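Local coordinates for quinoline 2-oxidoreductase large subunit (Pseudomonas putida, PDB 1T3Q), which probably catalyses the molybdenum-dependent hydroxylation of quinoline at carbon 2, with its molybdenum centre and pterin cytosine dinucleotide bound in this large subunit, at residues Phe660-Asp665 with Gly677-Gly682; Asn431-Met436 with Leu458-Phe463; Gln685-Thr690 with Ala751-Ala756. All coordinates share one frame; numbering follows the deposited sequence.

Contact 1: Phe660-Asp665 with Gly677-Gly682; sequences FFAVED and GQIRGG. With MCN (pterin cytosine dinucleotide), chain N.
Ile679 lays two methyl groups on the strand segment 660-665, one against Ala662 and one against Glu664, and this is where the contact packs tightly. With CG1 beside the backbone N (chi1 -71°), CG2 comes to lie anti to that N. The two branches then reach strand residues two positions apart: Ile679 CG2 is 4.0 Å from Ala662 CB, and Ile679 CD1 is 3.7 Å from Glu664 CB. The next carbon of Glu664 is also near, CG lying 4.1 Å from Ile679 CD1, where chi1 of 170° has set it; beyond CG the glutamate chain bends, and it crosses the isoleucine at a slant. All three side chains are buried, yet the two segments share only 117 Å² of surface and the nearest CA pair, Ala662 and Ile679, is 8.0 Å apart. The interface is therefore small, narrow and apolar. Between its two inward residues the strand turns Val663 the other way, onto helix 426-437.

The remaining faces of helix segment 677-682 leave the strand and are more polar. Arg680 is partly exposed and forms salt bridges with Glu676 and with Glu148 of the small subunit. Gln678 serves the cofactor: its bent chain brings NE2 to within 3.2 Å of the pterin atom N1' in a hydrogen bond of 157°. The same amide places OE1 2.6 Å from the pterin N8', so it faces two nearby nitrogens of the heterocycle. A helix packed by one face on a beta-sheet, with another face turned to the pterin, is the layered alpha/beta construction of this molybdopterin cofactor-binding domain.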
loop_
_atom_site.group_PDB
_atom_site.type_symbol
_atom_site.label_atom_id
_atom_site.label_comp_id
_atom_site.label_asym_id
_atom_site.label_seq_id
_atom_site.Cartn_x
_atom_site.Cartn_y
_atom_site.Cartn_z
ATOM N N PHE B 660 44.123 6.002 -10.658
ATOM C CA PHE B 660 43.523 6.633 -9.495
ATOM C C PHE B 660 43.830 5.772 -8.285
ATOM O O PHE B 660 43.627 4.553 -8.296
ATOM C CB PHE B 660 42.014 6.809 -9.675
ATOM C CG PHE B 660 41.535 8.196 -9.347
ATOM C CD1 PHE B 660 41.557 8.664 -8.037
ATOM C CD2 PHE B 660 41.113 9.055 -10.357
ATOM C CE1 PHE B 660 41.172 9.972 -7.738
ATOM C CE2 PHE B 660 40.725 10.364 -10.068
ATOM C CZ PHE B 660 40.756 10.823 -8.756
ATOM N N PHE B 661 44.356 6.420 -7.255
ATOM C CA PHE B 661 44.729 5.754 -6.021
ATOM C C PHE B 661 43.958 6.406 -4.885
ATOM O O PHE B 661 43.843 7.630 -4.834
ATOM C CB PHE B 661 46.228 5.920 -5.785
ATOM C CG PHE B 661 47.079 5.503 -6.956
ATOM C CD1 PHE B 661 47.444 4.171 -7.133
ATOM C CD2 PHE B 661 47.516 6.444 -7.881
ATOM C CE1 PHE B 661 48.237 3.788 -8.218
ATOM C CE2 PHE B 661 48.307 6.068 -8.968
ATOM C CZ PHE B 661 48.667 4.740 -9.134
ATOM N N ALA B 662 43.428 5.592 -3.979
ATOM C CA ALA B 662 42.671 6.116 -2.854
ATOM C C ALA B 662 43.052 5.462 -1.534
ATOM O O ALA B 662 43.236 4.248 -1.457
ATOM C CB ALA B 662 41.172 5.932 -3.100
ATOM N N VAL B 663 43.178 6.286 -0.500
ATOM C CA VAL B 663 43.467 5.807 0.845
ATOM C C VAL B 663 42.324 6.362 1.687
ATOM O O VAL B 663 42.127 7.576 1.746
ATOM C CB VAL B 663 44.799 6.351 1.389
ATOM C CG1 VAL B 663 44.930 5.993 2.864
ATOM C CG2 VAL B 663 45.961 5.773 0.601
ATOM N N GLU B 664 41.563 5.483 2.326
ATOM C CA GLU B 664 40.434 5.937 3.129
ATOM C C GLU B 664 40.457 5.438 4.560
ATOM O O GLU B 664 40.785 4.282 4.822
ATOM C CB GLU B 664 39.111 5.504 2.473
ATOM C CG GLU B 664 37.869 5.712 3.344
ATOM C CD GLU B 664 37.514 7.182 3.531
ATOM O OE1 GLU B 664 36.805 7.509 4.510
ATOM O OE2 GLU B 664 37.934 8.012 2.695
ATOM N N ASP B 665 40.115 6.328 5.484
ATOM C CA ASP B 665 40.038 5.973 6.891
ATOM C C ASP B 665 38.705 6.493 7.403
ATOM O O ASP B 665 38.578 7.674 7.737
ATOM C CB ASP B 665 41.176 6.604 7.705
ATOM C CG ASP B 665 41.236 6.079 9.144
ATOM O OD1 ASP B 665 40.183 5.724 9.710
ATOM O OD2 ASP B 665 42.342 6.033 9.721
ATOM N N GLY B 677 32.591 0.672 -2.962
ATOM C CA GLY B 677 31.657 1.068 -4.000
ATOM C C GLY B 677 31.424 2.571 -3.898
ATOM O O GLY B 677 31.357 3.270 -4.904
ATOM N N GLN B 678 31.320 3.066 -2.666
ATOM C CA GLN B 678 31.109 4.493 -2.414
ATOM C C GLN B 678 32.306 5.312 -2.883
ATOM O O GLN B 678 32.151 6.415 -3.412
ATOM C CB GLN B 678 30.875 4.731 -0.921
ATOM C CG GLN B 678 29.548 4.193 -0.414
ATOM C CD GLN B 678 28.374 4.959 -0.987
ATOM O OE1 GLN B 678 28.201 6.144 -0.707
ATOM N NE2 GLN B 678 27.565 4.288 -1.801
ATOM N N ILE B 679 33.503 4.770 -2.674
ATOM C CA ILE B 679 34.722 5.447 -3.086
ATOM C C ILE B 679 34.819 5.526 -4.611
ATOM O O ILE B 679 35.128 6.581 -5.167
ATOM C CB ILE B 679 35.980 4.723 -2.536
ATOM C CG1 ILE B 679 36.078 4.921 -1.021
ATOM C CG2 ILE B 679 37.228 5.252 -3.221
ATOM C CD1 ILE B 679 37.144 4.056 -0.358
ATOM N N ARG B 680 34.565 4.412 -5.294
ATOM C CA ARG B 680 34.639 4.414 -6.752
ATOM C C ARG B 680 33.558 5.305 -7.358
ATOM O O ARG B 680 33.813 6.029 -8.318
ATOM C CB ARG B 680 34.533 2.980 -7.299
ATOM C CG ARG B 680 35.731 2.116 -6.912
ATOM C CD ARG B 680 35.849 0.864 -7.782
ATOM N NE ARG B 680 37.137 0.197 -7.569
ATOM C CZ ARG B 680 37.405 -0.619 -6.554
ATOM N NH1 ARG B 680 38.612 -1.163 -6.453
ATOM N NH2 ARG B 680 36.471 -0.910 -5.654
ATOM N N GLY B 681 32.360 5.265 -6.790
ATOM C CA GLY B 681 31.282 6.098 -7.305
ATOM C C GLY B 681 31.619 7.572 -7.168
ATOM O O GLY B 681 31.386 8.362 -8.088
ATOM N N GLY B 682 32.169 7.944 -6.012
ATOM C CA GLY B 682 32.542 9.332 -5.775
ATOM C C GLY B 682 33.660 9.767 -6.705
ATOM O O GLY B 682 33.667 10.896 -7.197
HETATM N N1 MCN N . 29.634 2.620 5.293
HETATM C C2 MCN N . 30.209 1.464 5.915
HETATM N N3 MCN N . 31.108 1.776 6.923
HETATM C C4 MCN N . 31.476 3.050 7.345
HETATM C C5 MCN N . 30.864 4.197 6.663
HETATM C C6 MCN N . 29.954 3.982 5.655
HETATM O O2 MCN N . 29.927 0.347 5.541
HETATM N N4 MCN N . 32.338 3.227 8.322
HETATM C "C1'" MCN N . 28.577 2.308 4.170
HETATM C C2D MCN N . 27.083 2.400 4.724
HETATM O "O2'" MCN N . 26.233 1.410 4.041
HETATM C "C3'" MCN N . 26.707 3.844 4.469
HETATM C C4D MCN N . 27.365 4.186 3.153
HETATM O O4D MCN N . 28.571 3.272 3.078
HETATM O "O3'" MCN N . 25.244 3.971 4.393
HETATM C "C5'" MCN N . 27.655 5.695 2.916
HETATM O "O5'" MCN N . 28.349 6.129 4.060
HETATM P PA MCN N . 27.910 7.335 4.978
HETATM O O1A MCN N . 27.459 6.728 6.271
HETATM O O2A MCN N . 29.085 8.296 4.917
HETATM O O3A MCN N . 26.728 8.262 4.350
HETATM P PB MCN N . 25.153 8.010 4.214
HETATM O O1B MCN N . 24.473 9.071 5.016
HETATM O O2B MCN N . 24.800 6.582 4.510
HETATM O O3B MCN N . 24.878 8.232 2.649
HETATM C C10 MCN N . 24.724 9.524 2.119
HETATM C "C9'" MCN N . 25.989 9.815 1.381
HETATM C "C8'" MCN N . 25.760 11.203 0.740
HETATM S "S8'" MCN N . 25.512 12.545 1.894
HETATM C "C7'" MCN N . 25.762 11.478 -0.567
HETATM S "S7'" MCN N . 25.476 13.086 -1.288
HETATM C "C6'" MCN N . 25.955 10.284 -1.562
HETATM C C7 MCN N . 26.733 9.169 -0.917
HETATM O "O9'" MCN N . 26.140 8.771 0.309
HETATM N "N5'" MCN N . 24.563 9.973 -2.093
HETATM C C4A MCN N . 24.604 8.656 -2.701
HETATM N "N8'" MCN N . 26.777 7.969 -1.820
HETATM C C4B MCN N . 25.640 7.707 -2.639
HETATM N "N1'" MCN N . 25.636 6.427 -3.249
HETATM C "C2'" MCN N . 24.514 6.133 -3.946
HETATM N "N2'" MCN N . 24.467 4.929 -4.558
HETATM N "N3'" MCN N . 23.433 6.987 -4.037
HETATM C "C4'" MCN N . 23.358 8.296 -3.432
HETATM O "O4'" MCN N . 22.374 8.983 -3.560
#

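Contact 2: Asn431-Met436 with Leu458-Phe463; sequences NLLEEM and LGVSVF
Leu433 and Val460 run past each other in opposite directions, each reaching out from its own backbone, and they meet through one methyl apiece. Leu433 CD2 stands 4.1 Å from Val460 CG1. The other valine branch, CG2, sits farther from the leucine. In Leu433, CG lies anti to the backbone N (chi1 -166°), and chi2 of 55° then leaves CD2 anti to CA. The chain is thus stretched, and CD2 forms its far end on the side of the strand. Val460 also keeps CG1 anti to its own N (chi1 177°), which leaves that methyl as the branch nearest Leu433 CD2. The extended leucine spans much of the 8.7 Å between Leu433 CA and Val460 CA, the nearest such pair.

The leucine tip also comes near the strand backbone, with Leu433 CD2 4.4 Å from Ser461 O. The pair is flanked by other elements: Leu433 rests on Val663 of strand 655-665, while Val460 touches Phe398 and Arg401 of helix 397-402.

Ser461 directs its CB away from helix 426-437, toward helix 744-761, where its OG is hydrogen-bonded to Ser748 OG. Gln379 NE2 is a second hydrogen-bonding partner of the same oxygen. The serine hydroxyl therefore has its partners away from the methyl contact, and the leucine meets only the carbonyl oxygen of this residue.

Only 80 Å² is buried between the segments, and the touching side-chain atoms are all methyl carbons. What joins helix 426-437 to an outermost strand of the sheet here is thus dispersion and the hydrophobic effect, which favour the close fit of methyl groups without fixing direction as a polar bond would.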
loop_
_atom_site.group_PDB
_atom_site.type_symbol
_atom_site.label_atom_id
_atom_site.label_comp_id
_atom_site.label_asym_id
_atom_site.label_seq_id
_atom_site.Cartn_x
_atom_site.Cartn_y
_atom_site.Cartn_z
ATOM N N ASN B 431 52.002 8.843 3.511
ATOM C CA ASN B 431 53.017 7.825 3.279
ATOM C C ASN B 431 52.494 6.644 2.473
ATOM O O ASN B 431 53.175 6.151 1.573
ATOM C CB ASN B 431 53.571 7.327 4.617
ATOM C CG ASN B 431 54.406 8.375 5.328
ATOM O OD1 ASN B 431 54.598 8.315 6.546
ATOM N ND2 ASN B 431 54.920 9.332 4.572
ATOM N N LEU B 432 51.286 6.193 2.797
ATOM C CA LEU B 432 50.683 5.058 2.099
ATOM C C LEU B 432 50.383 5.438 0.647
ATOM O O LEU B 432 50.622 4.660 -0.279
ATOM C CB LEU B 432 49.382 4.644 2.791
ATOM C CG LEU B 432 48.972 3.165 2.754
ATOM C CD1 LEU B 432 47.482 3.074 3.022
ATOM C CD2 LEU B 432 49.305 2.530 1.418
ATOM N N LEU B 433 49.850 6.640 0.464
ATOM C CA LEU B 433 49.514 7.135 -0.862
ATOM C C LEU B 433 50.772 7.182 -1.734
ATOM O O LEU B 433 50.747 6.769 -2.893
ATOM C CB LEU B 433 48.881 8.528 -0.745
ATOM C CG LEU B 433 48.151 9.106 -1.958
ATOM C CD1 LEU B 433 47.071 8.144 -2.427
ATOM C CD2 LEU B 433 47.532 10.452 -1.576
ATOM N N GLU B 434 51.877 7.670 -1.176
ATOM C CA GLU B 434 53.113 7.733 -1.940
ATOM C C GLU B 434 53.553 6.329 -2.364
ATOM O O GLU B 434 53.980 6.132 -3.497
ATOM C CB GLU B 434 54.223 8.409 -1.132
ATOM C CG GLU B 434 55.549 8.485 -1.881
ATOM C CD GLU B 434 56.574 9.357 -1.183
ATOM O OE1 GLU B 434 56.716 9.236 0.050
ATOM O OE2 GLU B 434 57.247 10.154 -1.871
ATOM N N GLU B 435 53.446 5.362 -1.457
ATOM C CA GLU B 435 53.819 3.979 -1.764
ATOM C C GLU B 435 52.976 3.456 -2.928
ATOM O O GLU B 435 53.482 2.806 -3.843
ATOM C CB GLU B 435 53.595 3.078 -0.544
ATOM N N MET B 436 51.680 3.731 -2.880
ATOM C CA MET B 436 50.773 3.287 -3.930
ATOM C C MET B 436 51.153 3.884 -5.277
ATOM O O MET B 436 51.181 3.191 -6.293
ATOM C CB MET B 436 49.338 3.679 -3.579
ATOM C CG MET B 436 48.806 2.990 -2.343
ATOM S SD MET B 436 47.137 3.526 -1.918
ATOM C CE MET B 436 46.162 2.701 -3.196
ATOM N N LEU B 458 50.847 14.016 -12.185
ATOM C CA LEU B 458 50.429 13.375 -10.952
ATOM C C LEU B 458 49.814 14.436 -10.057
ATOM O O LEU B 458 50.388 15.508 -9.884
ATOM C CB LEU B 458 51.634 12.757 -10.235
ATOM C CG LEU B 458 51.365 12.241 -8.816
ATOM C CD1 LEU B 458 50.416 11.056 -8.868
ATOM C CD2 LEU B 458 52.680 11.835 -8.160
ATOM N N GLY B 459 48.649 14.137 -9.495
ATOM C CA GLY B 459 47.991 15.083 -8.615
ATOM C C GLY B 459 47.737 14.446 -7.266
ATOM O O GLY B 459 47.320 13.289 -7.194
ATOM N N VAL B 460 47.984 15.194 -6.195
ATOM C CA VAL B 460 47.786 14.677 -4.849
ATOM C C VAL B 460 46.782 15.500 -4.057
ATOM O O VAL B 460 46.747 16.726 -4.159
ATOM C CB VAL B 460 49.120 14.643 -4.067
ATOM C CG1 VAL B 460 48.884 14.176 -2.630
ATOM C CG2 VAL B 460 50.094 13.713 -4.764
ATOM N N SER B 461 45.959 14.810 -3.279
ATOM C CA SER B 461 44.967 15.463 -2.438
ATOM C C SER B 461 44.805 14.693 -1.135
ATOM O O SER B 461 44.463 13.512 -1.144
ATOM C CB SER B 461 43.617 15.538 -3.154
ATOM O OG SER B 461 42.625 16.061 -2.288
ATOM N N VAL B 462 45.065 15.367 -0.018
ATOM C CA VAL B 462 44.927 14.767 1.302
ATOM C C VAL B 462 43.807 15.523 2.004
ATOM O O VAL B 462 43.765 16.754 1.964
ATOM C CB VAL B 462 46.237 14.889 2.103
ATOM C CG1 VAL B 462 46.053 14.306 3.496
ATOM C CG2 VAL B 462 47.361 14.161 1.359
ATOM N N PHE B 463 42.903 14.794 2.649
ATOM C CA PHE B 463 41.771 15.437 3.302
ATOM C C PHE B 463 41.354 14.836 4.636
ATOM O O PHE B 463 41.817 13.770 5.048
ATOM C CB PHE B 463 40.540 15.361 2.388
ATOM C CG PHE B 463 39.908 13.988 2.351
ATOM C CD1 PHE B 463 40.469 12.968 1.587
ATOM C CD2 PHE B 463 38.814 13.692 3.160
ATOM C CE1 PHE B 463 39.956 11.673 1.634
ATOM C CE2 PHE B 463 38.294 12.399 3.217
ATOM C CZ PHE B 463 38.870 11.385 2.451
#

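Contact 3: Gln685-Thr690 with Ala751-Ala756; sequences QAIGQT and AAVVAA
Helix segments 685-690 and 751-756 approach to 9.2 Å between their axes and cross at -46°, with Thr690 and Val754 the nearest CA pair at 6.6 Å. A wider pi-type turn occupies 688-690, close to the point of contact.

Thr690 is the principal side chain on the first helix. Its OG1 is 3.2 Å from Val753 CG1, a tight approach of hydroxyl oxygen to methyl. The second branch makes the other touch, Thr690 CG2 lying 3.8 Å from Val754 CG2. Threonine thus straddles two consecutive valines, hydroxyl on one and methyl on the other. Val753 extends toward the first helix, and its second methyl, CG2, also reaches Ile687 CG1 at 4.4 Å.

The hydroxyl owes its place to its torsion. Chi1 of 58° sets OG1 between the backbone N and the carbonyl carbon, where it donates to Ala686 O at 2.8 Å. The donor approaches at a C=O...OG1 angle of 135°, tilted from the carbonyl plane. Ala686 O also accepts from Thr690 N at 3.0 Å, the two donors arriving from opposite faces of that plane. A buried polar atom set against Val753 is in this way satisfied inside its own helix, and the contact surface, 175 Å² in all, can stay largely apolar.

Upstream on the same helix, Gln685 OE1 is hydrogen-bonded to Arg371 NH1, and its side chain touches Phe255 and Tyr370, all three residues of the molybdenum pocket. The helix pair is consistent with a second shell of the molybdopterin-binding fold: helix 672-692 reaches the molybdenum pocket through Gln685, and segment 751-756 of helix 744-761 packs against it farther along.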
loop_
_atom_site.group_PDB
_atom_site.type_symbol
_atom_site.label_atom_id
_atom_site.label_comp_id
_atom_site.label_asym_id
_atom_site.label_seq_id
_atom_site.Cartn_x
_atom_site.Cartn_y
_atom_site.Cartn_z
ATOM N N GLN B 685 32.283 10.632 -10.175
ATOM C CA GLN B 685 31.630 11.938 -10.188
ATOM C C GLN B 685 32.668 13.054 -10.147
ATOM O O GLN B 685 32.466 14.116 -10.740
ATOM C CB GLN B 685 30.649 12.067 -9.016
ATOM C CG GLN B 685 29.367 11.260 -9.219
ATOM C CD GLN B 685 28.450 11.285 -8.012
ATOM O OE1 GLN B 685 28.902 11.146 -6.882
ATOM N NE2 GLN B 685 27.151 11.444 -8.252
ATOM N N ALA B 686 33.784 12.803 -9.460
ATOM C CA ALA B 686 34.877 13.771 -9.348
ATOM C C ALA B 686 35.518 14.008 -10.713
ATOM O O ALA B 686 35.861 15.135 -11.069
ATOM C CB ALA B 686 35.930 13.263 -8.356
ATOM N N ILE B 687 35.696 12.933 -11.471
ATOM C CA ILE B 687 36.269 13.039 -12.801
ATOM C C ILE B 687 35.277 13.809 -13.674
ATOM O O ILE B 687 35.664 14.602 -14.537
ATOM C CB ILE B 687 36.523 11.636 -13.387
ATOM C CG1 ILE B 687 37.716 11.006 -12.666
ATOM C CG2 ILE B 687 36.754 11.720 -14.896
ATOM C CD1 ILE B 687 37.875 9.506 -12.917
ATOM N N GLY B 688 33.994 13.575 -13.430
ATOM C CA GLY B 688 32.967 14.273 -14.182
ATOM C C GLY B 688 33.069 15.769 -13.922
ATOM O O GLY B 688 33.205 16.563 -14.852
ATOM N N GLN B 689 33.033 16.160 -12.652
ATOM C CA GLN B 689 33.114 17.584 -12.306
ATOM C C GLN B 689 34.374 18.268 -12.826
ATOM O O GLN B 689 34.318 19.393 -13.329
ATOM C CB GLN B 689 33.059 17.792 -10.787
ATOM C CG GLN B 689 33.076 19.282 -10.402
ATOM C CD GLN B 689 33.364 19.536 -8.933
ATOM O OE1 GLN B 689 33.234 20.668 -8.452
ATOM N NE2 GLN B 689 33.773 18.495 -8.215
ATOM N N THR B 690 35.512 17.594 -12.717
ATOM C CA THR B 690 36.765 18.201 -13.137
ATOM C C THR B 690 37.119 18.196 -14.616
ATOM O O THR B 690 37.881 19.052 -15.061
ATOM C CB THR B 690 37.962 17.594 -12.360
ATOM O OG1 THR B 690 38.009 16.175 -12.568
ATOM C CG2 THR B 690 37.822 17.885 -10.871
ATOM N N ALA B 751 40.142 17.398 -6.387
ATOM C CA ALA B 751 41.387 18.117 -6.174
ATOM C C ALA B 751 42.550 17.352 -6.795
ATOM O O ALA B 751 43.442 17.945 -7.391
ATOM C CB ALA B 751 41.621 18.327 -4.676
ATOM N N ALA B 752 42.528 16.030 -6.662
ATOM C CA ALA B 752 43.585 15.193 -7.225
ATOM C C ALA B 752 43.675 15.347 -8.741
ATOM O O ALA B 752 44.773 15.414 -9.295
ATOM C CB ALA B 752 43.343 13.722 -6.859
ATOM N N VAL B 753 42.525 15.404 -9.412
ATOM C CA VAL B 753 42.511 15.551 -10.865
ATOM C C VAL B 753 42.998 16.932 -11.302
ATOM O O VAL B 753 43.819 17.047 -12.217
ATOM C CB VAL B 753 41.101 15.313 -11.458
ATOM C CG1 VAL B 753 41.151 15.464 -12.980
ATOM C CG2 VAL B 753 40.599 13.921 -11.086
ATOM N N VAL B 754 42.491 17.981 -10.661
ATOM C CA VAL B 754 42.920 19.330 -11.011
ATOM C C VAL B 754 44.422 19.448 -10.764
ATOM O O VAL B 754 45.158 20.004 -11.589
ATOM C CB VAL B 754 42.182 20.400 -10.171
ATOM C CG1 VAL B 754 42.776 21.778 -10.445
ATOM C CG2 VAL B 754 40.702 20.400 -10.529
ATOM N N ALA B 755 44.881 18.920 -9.630
ATOM C CA ALA B 755 46.306 18.965 -9.315
ATOM C C ALA B 755 47.088 18.203 -10.384
ATOM O O ALA B 755 48.169 18.620 -10.780
ATOM C CB ALA B 755 46.572 18.355 -7.934
ATOM N N ALA B 756 46.528 17.093 -10.858
ATOM C CA ALA B 756 47.193 16.286 -11.881
ATOM C C ALA B 756 47.365 17.048 -13.191
ATOM O O ALA B 756 48.435 17.030 -13.793
ATOM C CB ALA B 756 46.414 14.996 -12.120
#

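Along the chain the contacts come in series, none nested or crossed. Contact 2 closes first, across 21 residues, and ties helix 426-437 to strand 454-467. Contact 1 follows as the shortest closure, 11 residues from strand 655-665 to helix 672-692. Contact 3 leaves the same helix and spans 60 residues to helix 744-761. Strands 454-467 and 655-665 belong to one mixed sheet, with strand 636-649 between them. Helix 426-437 covers one face and helices 672-692 and 744-761 the other. Phe660 joins contacts 1 and 3 by touching Val753 and Ile687, Glu664 meets Phe463, and Ser461 packs on Ala751.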